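Local coordinates for protein Methylcobalamin\: coenzyme M methyltransferase (Methanosarcina mazei, PDB 4AY7) that transfers the methyl group of a methylated corrinoid to coenzyme M, a zinc-dependent step of methanogenesis, at residues Ser220-Ser223 and Phe224-Phe227; Leu164-Val167 and Lys168-Met171. All blocks are in the same frame, centred on the assembly; numbering follows the deposited sequence. Where two conformers were deposited one is given.

Interaction 1 of 2, residues Ser220-Ser223 and Phe224-Phe227; sequences SPDS and FRQF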
ATOM      1  N   SER A 220     -16.484 -10.379   7.117  1.00 30.18           N
ATOM      2  CA  SER A 220     -16.814 -11.606   6.479  1.00 29.28           C
ATOM      3  C   SER A 220     -16.600 -11.540   4.964  1.00 28.37           C
ATOM      4  O   SER A 220     -16.943 -10.519   4.341  1.00 27.19           O
ATOM      5  CB  SER A 220     -18.283 -11.973   6.717  1.00 30.64           C
ATOM      6  OG  SER A 220     -19.175 -11.149   5.964  1.00 30.07           O
ATOM      7  N   PRO A 221     -16.152 -12.652   4.368  1.00 27.28           N
ATOM      8  CA  PRO A 221     -16.047 -12.790   2.927  1.00 26.27           C
ATOM      9  C   PRO A 221     -17.360 -12.518   2.212  1.00 26.33           C
ATOM     10  O   PRO A 221     -17.388 -11.875   1.155  1.00 24.76           O
ATOM     11  CB  PRO A 221     -15.598 -14.256   2.734  1.00 28.21           C
ATOM     12  CG  PRO A 221     -14.852 -14.559   4.047  1.00 28.39           C
ATOM     13  CD  PRO A 221     -15.579 -13.798   5.098  1.00 28.32           C
ATOM     14  N   ASP A 222     -18.452 -13.006   2.782  1.00 27.97           N
ATOM     15  CA  ASP A 222     -19.758 -12.677   2.258  1.00 28.59           C
ATOM     16  C   ASP A 222     -19.981 -11.151   2.204  1.00 26.56           C
ATOM     17  O   ASP A 222     -20.584 -10.674   1.198  1.00 24.95           O
ATOM     18  CB  ASP A 222     -20.871 -13.273   3.125  1.00 31.32           C
ATOM     19  CG  ASP A 222     -21.145 -14.721   2.781  1.00 34.07           C
ATOM     20  OD1 ASP A 222     -20.547 -15.257   1.825  1.00 34.76           O
ATOM     21  OD2 ASP A 222     -22.034 -15.308   3.432  1.00 39.95           O
ATOM     22  N   SER A 223     -19.521 -10.409   3.230  1.00 25.18           N
ATOM     23  CA  SER A 223     -19.615  -8.959   3.222  0.70 24.87           C
ATOM     24  C   SER A 223     -18.708  -8.294   2.231  1.00 23.32           C
ATOM     25  O   SER A 223     -19.069  -7.224   1.642  1.00 21.27           O
ATOM     26  CB  SER A 223     -19.325  -8.381   4.593  0.70 25.81           C
ATOM     27  OG  SER A 223     -20.487  -8.608   5.361  0.70 28.18           O
ATOM     28  N   PHE A 224     -17.524  -8.912   2.014  1.00 22.38           N
ATOM     29  CA  PHE A 224     -16.650  -8.418   0.982  1.00 21.36           C
ATOM     30  C   PHE A 224     -17.383  -8.453  -0.374  1.00 22.16           C
ATOM     31  O   PHE A 224     -17.309  -7.497  -1.163  1.00 22.05           O
ATOM     32  CB  PHE A 224     -15.368  -9.265   0.924  1.00 20.76           C
ATOM     33  CG  PHE A 224     -14.383  -8.770  -0.067  1.00 20.06           C
ATOM     34  CD1 PHE A 224     -14.458  -9.188  -1.402  1.00 19.35           C
ATOM     35  CD2 PHE A 224     -13.349  -7.867   0.323  1.00 19.40           C
ATOM     36  CE1 PHE A 224     -13.559  -8.684  -2.306  1.00 19.00           C
ATOM     37  CE2 PHE A 224     -12.470  -7.350  -0.595  1.00 18.73           C
ATOM     38  CZ  PHE A 224     -12.527  -7.816  -1.911  1.00 18.59           C
ATOM     39  N   ARG A 225     -17.979  -9.603  -0.687  1.00 22.82           N
ATOM     40  CA  ARG A 225     -18.652  -9.770  -1.993  1.00 24.43           C
ATOM     41  C   ARG A 225     -19.900  -8.942  -2.101  1.00 25.08           C
ATOM     42  O   ARG A 225     -20.167  -8.376  -3.141  1.00 25.92           O
ATOM     43  CB  ARG A 225     -18.953 -11.227  -2.307  1.00 25.57           C
ATOM     44  CG  ARG A 225     -17.674 -11.993  -2.609  1.00 26.19           C
ATOM     45  CD  ARG A 225     -17.963 -13.442  -2.813  1.00 28.27           C
ATOM     46  NE  ARG A 225     -18.291 -14.203  -1.602  1.00 29.68           N
ATOM     47  CZ  ARG A 225     -17.414 -14.877  -0.875  1.00 29.80           C
ATOM     48  NH1 ARG A 225     -16.113 -14.872  -1.156  1.00 30.57           N
ATOM     49  NH2 ARG A 225     -17.864 -15.570   0.138  1.00 31.18           N
ATOM     50  N   GLN A 226     -20.634  -8.793  -1.016  1.00 25.53           N
ATOM     51  CA  GLN A 226     -21.890  -8.073  -1.081  1.00 26.65           C
ATOM     52  C   GLN A 226     -21.703  -6.534  -1.172  1.00 25.45           C
ATOM     53  O   GLN A 226     -22.450  -5.849  -1.945  1.00 24.82           O
ATOM     54  CB  GLN A 226     -22.751  -8.355   0.137  1.00 28.03           C
ATOM     55  CG  GLN A 226     -24.003  -7.560  -0.057  1.00 30.28           C
ATOM     56  CD  GLN A 226     -25.152  -8.023   0.788  1.00 33.21           C
ATOM     57  OE1 GLN A 226     -24.979  -8.827   1.725  1.00 36.02           O
ATOM     58  NE2 GLN A 226     -26.317  -7.445   0.530  1.00 34.55           N
ATOM     59  N   PHE A 227     -20.749  -6.005  -0.376  1.00 23.14           N
ATOM     60  CA  PHE A 227     -20.565  -4.535  -0.228  1.00 22.64           C
ATOM     61  C   PHE A 227     -19.238  -3.907  -0.629  1.00 21.88           C
ATOM     62  O   PHE A 227     -19.209  -2.752  -1.090  1.00 21.54           O
ATOM     63  CB  PHE A 227     -20.789  -4.079   1.218  1.00 23.09           C
ATOM     64  CG  PHE A 227     -22.089  -4.538   1.819  1.00 23.50           C
ATOM     65  CD1 PHE A 227     -23.272  -3.993   1.417  1.00 24.22           C
ATOM     66  CD2 PHE A 227     -22.097  -5.516   2.815  1.00 23.97           C
ATOM     67  CE1 PHE A 227     -24.455  -4.432   1.983  1.00 25.00           C
ATOM     68  CE2 PHE A 227     -23.271  -5.980   3.361  1.00 24.78           C
ATOM     69  CZ  PHE A 227     -24.444  -5.435   2.959  1.00 25.29           C
TER

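Interaction 2 of 2, residues Leu164-Val167 and Lys168-Met171; sequences LVSV and KSFM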
ATOM      1  N   LEU A 164     -14.106   6.788   9.125  1.00 20.20           N
ATOM      2  CA  LEU A 164     -15.028   7.915   9.200  1.00 20.47           C
ATOM      3  C   LEU A 164     -15.984   7.668  10.350  1.00 20.64           C
ATOM      4  O   LEU A 164     -16.418   8.608  11.022  1.00 21.74           O
ATOM      5  CB  LEU A 164     -15.842   8.057   7.928  1.00 21.47           C
ATOM      6  CG  LEU A 164     -15.053   8.551   6.748  1.00 22.60           C
ATOM      7  CD1 LEU A 164     -15.932   8.593   5.498  1.00 23.37           C
ATOM      8  CD2 LEU A 164     -14.356   9.860   7.001  1.00 23.49           C
ATOM      9  N   VAL A 165     -16.369   6.400  10.554  1.00 20.29           N
ATOM     10  CA  VAL A 165     -17.468   6.062  11.452  1.00 20.76           C
ATOM     11  C   VAL A 165     -17.075   5.251  12.694  1.00 21.68           C
ATOM     12  O   VAL A 165     -17.904   5.025  13.582  1.00 21.90           O
ATOM     13  CB  VAL A 165     -18.626   5.356  10.672  1.00 20.90           C
ATOM     14  CG1 VAL A 165     -18.980   6.188   9.427  1.00 20.35           C
ATOM     15  CG2 VAL A 165     -18.254   3.962  10.252  1.00 20.82           C
ATOM     16  N   SER A 166     -15.816   4.854  12.784  1.00 22.25           N
ATOM     17  CA  SER A 166     -15.310   3.919  13.830  1.00 23.03           C
ATOM     18  C   SER A 166     -15.512   2.451  13.309  1.00 24.43           C
ATOM     19  O   SER A 166     -16.500   2.101  12.654  1.00 23.58           O
ATOM     20  CB  SER A 166     -15.974   4.160  15.213  1.00 24.21           C
ATOM     21  OG  SER A 166     -17.267   3.517  15.354  1.00 24.80           O
ATOM     22  N   VAL A 167     -14.579   1.558  13.623  1.00 25.08           N
ATOM     23  CA  VAL A 167     -14.747   0.210  13.160  1.00 26.14           C
ATOM     24  C   VAL A 167     -15.920  -0.441  13.899  1.00 27.60           C
ATOM     25  O   VAL A 167     -16.643  -1.269  13.332  1.00 27.12           O
ATOM     26  CB  VAL A 167     -13.448  -0.649  13.278  1.00 26.74           C
ATOM     27  CG1 VAL A 167     -13.124  -0.952  14.708  1.00 27.15           C
ATOM     28  CG2 VAL A 167     -13.654  -1.940  12.496  1.00 27.70           C
ATOM     29  N   LYS A 168     -16.176  -0.027  15.124  1.00 29.26           N
ATOM     30  CA  LYS A 168     -17.316  -0.580  15.856  1.00 31.20           C
ATOM     31  C   LYS A 168     -18.694  -0.250  15.202  1.00 30.79           C
ATOM     32  O   LYS A 168     -19.576  -1.111  15.114  1.00 32.18           O
ATOM     33  CB  LYS A 168     -17.249  -0.065  17.260  1.00 34.76           C
ATOM     34  CG  LYS A 168     -18.256  -0.668  18.192  1.00 38.31           C
ATOM     35  CD  LYS A 168     -18.249   0.102  19.503  1.00 41.58           C
ATOM     36  CE  LYS A 168     -19.610   0.025  20.192  1.00 43.60           C
ATOM     37  NZ  LYS A 168     -19.778  -1.308  20.833  1.00 46.32           N
ATOM     38  N   SER A 169     -18.872   0.993  14.756  1.00 28.44           N
ATOM     39  CA  SER A 169     -20.095   1.385  14.051  1.00 27.90           C
ATOM     40  C   SER A 169     -20.133   0.704  12.691  1.00 27.70           C
ATOM     41  O   SER A 169     -21.148   0.229  12.224  1.00 27.30           O
ATOM     42  CB  SER A 169     -20.171   2.881  13.864  1.00 26.45           C
ATOM     43  OG  SER A 169     -20.129   3.523  15.131  1.00 26.59           O
ATOM     44  N   PHE A 170     -19.000   0.658  12.040  1.00 27.64           N
ATOM     45  CA  PHE A 170     -18.911   0.037  10.687  1.00 27.82           C
ATOM     46  C   PHE A 170     -19.349  -1.432  10.731  1.00 30.01           C
ATOM     47  O   PHE A 170     -20.215  -1.845   9.952  1.00 31.86           O
ATOM     48  CB  PHE A 170     -17.495   0.231  10.153  1.00 27.33           C
ATOM     49  CG  PHE A 170     -17.301  -0.158   8.731  1.00 28.41           C
ATOM     50  CD1 PHE A 170     -17.567   0.744   7.710  1.00 28.76           C
ATOM     51  CD2 PHE A 170     -16.810  -1.379   8.414  1.00 28.52           C
ATOM     52  CE1 PHE A 170     -17.382   0.413   6.414  1.00 28.87           C
ATOM     53  CE2 PHE A 170     -16.632  -1.736   7.089  1.00 28.48           C
ATOM     54  CZ  PHE A 170     -16.884  -0.821   6.091  1.00 27.96           C
ATOM     55  N   MET A 171     -18.858  -2.201  11.693  1.00 30.24           N
ATOM     56  CA  MET A 171     -19.254  -3.594  11.810  0.70 32.97           C
ATOM     57  C   MET A 171     -20.733  -3.736  12.154  1.00 32.59           C
ATOM     58  O   MET A 171     -21.456  -4.523  11.527  1.00 33.50           O
ATOM     59  CB  MET A 171     -18.367  -4.319  12.826  0.70 35.02           C
ATOM     60  CG  MET A 171     -16.979  -4.635  12.265  0.70 38.06           C
ATOM     61  SD  MET A 171     -15.849  -5.539  13.387  0.70 46.32           S
ATOM     62  CE  MET A 171     -16.955  -6.794  14.104  0.70 41.07           C
TER

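Interaction 1 of 2, residues Ser220-Ser223 and Phe224-Phe227
Phe224, Arg225, Gln226 and Phe227 each give a backbone N-H to the carbonyl oxygen four residues earlier, from Ser220 O to Ser223 O, and so build the first turns of helix 221-238. Ser220 is the N-cap. Its OG accepts from Ser223 N at 2.9 Å. Arg225 carries most of the side-chain contact. Its CG lies beside the backbone N (chi1 -71°), and a bend at chi3 brings the guanidinium back over the helix start. Pro221 O sits under the centre of one guanidinium face, 3.6 Å from the plane. Arg225 NH2 also touches Pro221 CB at 3.7 Å. Arg225 NH2 makes a salt bridge to Asp222 OD1 at 3.2 Å. It reaches OD1 on the anti side, and the carboxylate and guanidinium planes are 77° apart. This is therefore a single bond and not a flat two-pronged pair. The stronger partner of Arg225 is Asp257 of helix 252-259, bound through NH1. The two carboxylates probably share the arginine's charge. Phe224 CG is anti to the backbone N (chi1 -177°), which sends the ring into the interior against Ile254 and Leu232. The Phe227 ring packs on helix 178-202. The whole is a serine-capped helix N-terminus with an i to i+3 salt bridge, in the beta-alpha-beta unit of strand 206-210, helix 221-238 and strand 242-246 of the TIM barrel.

Interaction 2 of 2, residues Leu164-Val167 and Lys168-Met171
Ser166 and Ser169 meet where helix 157-165 ends and helix 167-176 begins. Ser166 has a positive phi and leaves the first helix, yet it is also the N-cap of the second. Its OG stands between the backbone N and the carbonyl carbon (chi1 83°). From there Ser166 OG accepts from Ser169 N at 3.1 Å, in a fairly straight bond (159° at the hydrogen). The main chain adds two ordinary helical bonds, from Phe170 N to Ser166 O and from Met171 N to Val167 O.

The tight part lies on the inner side. Val165 CG2 approaches Phe170 CB at 3.8 Å and comes to the ring at its edge, with CD1 at 4.2 Å. With chi1 at -171° the ring of Phe170 is turned off its own backbone N. It keeps one edge on Val165 and reaches in among Val158, Ala161, Leu181 and Leu185. Val165 itself packs on Leu115 and Ala184. Ser169 sits at the border of this region. Its CB lies 3.1 Å from Val165 O, and its OG is hydrogen-bonded to Pro112 O.

The solvent side is looser. Val167, Lys168 and Met171 are exposed there. Val167 CG2 lies 4.3 Å from Met171 CG, a light apolar touch that is doubtful because Met171 has two conformers. The Lys168 chain leads away from the preceding segment.

Without the Ser166 hydroxyl, as with an alanine here, the Ser169 N-H would probably lose its side-chain acceptor and the start of the second helix would be less well held.

Apolar contacts thus hold the buried face. At the junction the Ser169 hydroxyl goes to Pro112 O, and the Ser166 hydroxyl meets a backbone N-H that the first turn of a helix cannot pair with a carbonyl four residues back within that helix.

Interaction 2 precedes interaction 1 in the chain, and both mark a helix start with a serine N-cap that accepts the N-H three residues on. Their centres are 16 Å apart. The nearest atoms stay about 7 Å apart, with no direct touch. Helix 178-202 joins them: Phe170 of interaction 2 and Phe227 of interaction 1 both pack on Leu181 and Leu185. Phe170 also touches Met219, just before Ser220. Interaction 1 is the closer to the metal site, but does not reach it. The Phe224 side chain is about 11 Å from that of zinc ligand His246 and about 13 Å from the zinc ion. Interaction 2 lies away from the known sites.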